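Local coordinates for ALBA-Domain Protein (Trypanosoma brucei, PDB 7DL8) that is an Alba-domain protein that probably binds RNA, at residues S54-L59 / V65-I70. Residues are numbered along the deposited sequence; the frame is centred on the assembly and turned at random.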
ATOM      1  N   SER A  54      -4.832   8.701  -4.535  1.00 51.15           N
ATOM      2  CA  SER A  54      -6.193   8.591  -4.021  1.00 49.51           C
ATOM      3  C   SER A  54      -6.691   9.915  -3.456  1.00 38.78           C
ATOM      4  O   SER A  54      -7.887  10.214  -3.550  1.00 48.67           O
ATOM      5  CB  SER A  54      -6.261   7.498  -2.954  1.00 54.93           C
ATOM      6  OG  SER A  54      -7.377   7.685  -2.098  1.00 65.08           O
ATOM      7  N   VAL A  55      -5.797  10.721  -2.880  1.00 44.65           N
ATOM      8  CA  VAL A  55      -6.193  12.035  -2.381  1.00 47.01           C
ATOM      9  C   VAL A  55      -6.646  12.927  -3.531  1.00 47.04           C
ATOM     10  O   VAL A  55      -7.645  13.650  -3.421  1.00 49.66           O
ATOM     11  CB  VAL A  55      -5.040  12.673  -1.583  1.00 45.70           C
ATOM     12  CG1 VAL A  55      -5.254  14.171  -1.426  1.00 46.33           C
ATOM     13  CG2 VAL A  55      -4.908  12.007  -0.222  1.00 37.24           C
ATOM     14  N   VAL A  56      -5.941  12.866  -4.662  1.00 45.53           N
ATOM     15  CA  VAL A  56      -6.291  13.709  -5.800  1.00 45.45           C
ATOM     16  C   VAL A  56      -7.553  13.193  -6.481  1.00 47.17           C
ATOM     17  O   VAL A  56      -8.409  13.978  -6.910  1.00 42.19           O
ATOM     18  CB  VAL A  56      -5.108  13.793  -6.781  1.00 42.82           C
ATOM     19  CG1 VAL A  56      -5.533  14.446  -8.089  1.00 38.60           C
ATOM     20  CG2 VAL A  56      -3.949  14.552  -6.150  1.00 45.88           C
ATOM     21  N   GLU A  57      -7.697  11.868  -6.583  1.00 41.50           N
ATOM     22  CA  GLU A  57      -8.901  11.303  -7.183  1.00 42.63           C
ATOM     23  C   GLU A  57     -10.140  11.622  -6.355  1.00 48.23           C
ATOM     24  O   GLU A  57     -11.222  11.833  -6.914  1.00 45.55           O
ATOM     25  CB  GLU A  57      -8.748   9.792  -7.356  1.00 44.54           C
ATOM     26  CG  GLU A  57      -7.827   9.381  -8.499  1.00 51.59           C
ATOM     27  CD  GLU A  57      -8.164  10.069  -9.809  1.00 58.31           C
ATOM     28  OE1 GLU A  57      -9.351  10.063 -10.201  1.00 61.52           O
ATOM     29  OE2 GLU A  57      -7.241  10.612 -10.451  1.00 58.67           O
ATOM     30  N   MET A  58     -10.004  11.666  -5.028  1.00 47.72           N
ATOM     31  CA  MET A  58     -11.124  12.070  -4.185  1.00 46.83           C
ATOM     32  C   MET A  58     -11.520  13.515  -4.457  1.00 43.76           C
ATOM     33  O   MET A  58     -12.713  13.837  -4.533  1.00 49.84           O
ATOM     34  CB  MET A  58     -10.766  11.883  -2.712  1.00 55.31           C
ATOM     35  CG  MET A  58     -10.888  10.453  -2.221  1.00 66.43           C
ATOM     36  SD  MET A  58     -10.628  10.320  -0.444  1.00 76.23           S
ATOM     37  CE  MET A  58     -12.040  11.237   0.168  1.00 65.13           C
ATOM     38  N   LEU A  59     -10.533  14.401  -4.605  1.00 47.30           N
ATOM     39  CA  LEU A  59     -10.829  15.786  -4.956  1.00 45.93           C
ATOM     40  C   LEU A  59     -11.462  15.881  -6.338  1.00 46.82           C
ATOM     41  O   LEU A  59     -12.299  16.758  -6.579  1.00 44.29           O
ATOM     42  CB  LEU A  59      -9.558  16.635  -4.889  1.00 47.21           C
ATOM     43  CG  LEU A  59      -8.955  16.853  -3.502  1.00 47.17           C
ATOM     44  CD1 LEU A  59      -7.441  16.929  -3.588  1.00 51.72           C
ATOM     45  CD2 LEU A  59      -9.527  18.112  -2.874  1.00 45.27           C
ATOM     46  N   VAL A  65     -11.084  20.076  -7.910  1.00 50.78           N
ATOM     47  CA  VAL A  65      -9.793  20.458  -8.461  1.00 46.77           C
ATOM     48  C   VAL A  65      -9.681  19.960  -9.894  1.00 59.10           C
ATOM     49  O   VAL A  65     -10.442  19.102 -10.348  1.00 68.56           O
ATOM     50  CB  VAL A  65      -8.612  19.916  -7.625  1.00 37.29           C
ATOM     51  CG1 VAL A  65      -8.806  20.226  -6.148  1.00 35.33           C
ATOM     52  CG2 VAL A  65      -8.442  18.419  -7.852  1.00 34.86           C
ATOM     53  N   VAL A  66      -8.709  20.522 -10.604  1.00 58.41           N
ATOM     54  CA  VAL A  66      -8.261  20.012 -11.891  1.00 53.41           C
ATOM     55  C   VAL A  66      -6.753  19.831 -11.813  1.00 50.95           C
ATOM     56  O   VAL A  66      -6.049  20.658 -11.225  1.00 51.60           O
ATOM     57  CB  VAL A  66      -8.647  20.949 -13.056  1.00 50.47           C
ATOM     58  CG1 VAL A  66     -10.140  20.860 -13.331  1.00 51.93           C
ATOM     59  CG2 VAL A  66      -8.247  22.381 -12.746  1.00 51.39           C
ATOM     60  N   VAL A  67      -6.261  18.739 -12.390  1.00 47.72           N
ATOM     61  CA  VAL A  67      -4.838  18.428 -12.337  1.00 45.41           C
ATOM     62  C   VAL A  67      -4.110  19.281 -13.376  1.00 49.28           C
ATOM     63  O   VAL A  67      -4.438  19.249 -14.559  1.00 54.19           O
ATOM     64  CB  VAL A  67      -4.588  16.934 -12.579  1.00 46.51           C
ATOM     65  CG1 VAL A  67      -3.097  16.651 -12.615  1.00 40.90           C
ATOM     66  CG2 VAL A  67      -5.264  16.109 -11.493  1.00 46.68           C
ATOM     67  N   LYS A  68      -3.121  20.045 -12.913  1.00 44.14           N
ATOM     68  CA  LYS A  68      -2.327  20.880 -13.806  1.00 49.58           C
ATOM     69  C   LYS A  68      -1.029  20.218 -14.244  1.00 51.53           C
ATOM     70  O   LYS A  68      -0.560  20.480 -15.356  1.00 50.30           O
ATOM     71  CB  LYS A  68      -2.008  22.220 -13.128  1.00 53.25           C
ATOM     72  CG  LYS A  68      -1.178  23.175 -13.976  1.00 62.35           C
ATOM     73  CD  LYS A  68      -0.690  24.367 -13.168  1.00 70.33           C
ATOM     74  CE  LYS A  68       0.221  25.259 -13.999  1.00 78.13           C
ATOM     75  NZ  LYS A  68       1.454  24.546 -14.438  1.00 85.22           N
ATOM     76  N   LYS A  69      -0.462  19.336 -13.421  1.00 48.30           N
ATOM     77  CA  LYS A  69       0.819  18.718 -13.736  1.00 45.63           C
ATOM     78  C   LYS A  69       1.068  17.561 -12.782  1.00 46.00           C
ATOM     79  O   LYS A  69       0.732  17.642 -11.598  1.00 52.73           O
ATOM     80  CB  LYS A  69       1.962  19.738 -13.635  1.00 50.74           C
ATOM     81  CG  LYS A  69       3.247  19.312 -14.321  1.00 58.14           C
ATOM     82  CD  LYS A  69       4.233  20.465 -14.390  1.00 61.90           C
ATOM     83  CE  LYS A  69       5.091  20.532 -13.137  1.00 66.35           C
ATOM     84  NZ  LYS A  69       5.600  21.908 -12.883  1.00 70.07           N
ATOM     85  N   ILE A  70       1.655  16.487 -13.309  1.00 46.23           N
ATOM     86  CA  ILE A  70       2.115  15.353 -12.513  1.00 44.46           C
ATOM     87  C   ILE A  70       3.541  15.041 -12.942  1.00 48.96           C
ATOM     88  O   ILE A  70       3.797  14.813 -14.131  1.00 58.26           O
ATOM     89  CB  ILE A  70       1.220  14.114 -12.680  1.00 43.04           C
ATOM     90  CG1 ILE A  70      -0.239  14.449 -12.370  1.00 47.90           C
ATOM     91  CG2 ILE A  70       1.703  12.988 -11.781  1.00 45.07           C
ATOM     92  CD1 ILE A  70      -1.181  13.274 -12.530  1.00 49.96           C
TER
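Leu59 and Val65 meet where helix 49-61 gives way, after a short connection, to strand 65-76. Both CA-CB bonds point at the opposite segment, and the side chains pass at a slant: Val65 straddles the CB of Leu59 with its two methyls, CG2 at 3.6 Å from Leu59 CB and CG1 at 3.9 Å from that same atom. Leu59 reaches back with one branch, its CD2 lying 4.0 Å from Val65 CG1. With chi1 at -49°, CG1 of Val65 stands opposite the carbonyl carbon and CG2 between the backbone N and C, and this rotation, on a CB already aimed at the helix, brings both methyls to Leu59 CB.

One helical turn earlier, Val56 touches Val67 differently. The two side chains cross at about a right angle and share a single methyl-methyl contact, Val56 CG1 to Val67 CG2 at 3.8 Å. With chi1 of 169°, Val56 directs CG1 away from its own backbone N and out to the strand.

Strand 84-94 lies next to this row: Ile90 receives both Val56 and Val67, and Val92 receives Val65, while Leu33 of helix 22-34 also packs on Val65. The contact thus seats a helix on the strand that is outermost in the sheet of this chain. Its touching atoms are all aliphatic carbons, consistent with packing driven by shape and exclusion of water rather than by directional polar bonds between the segments.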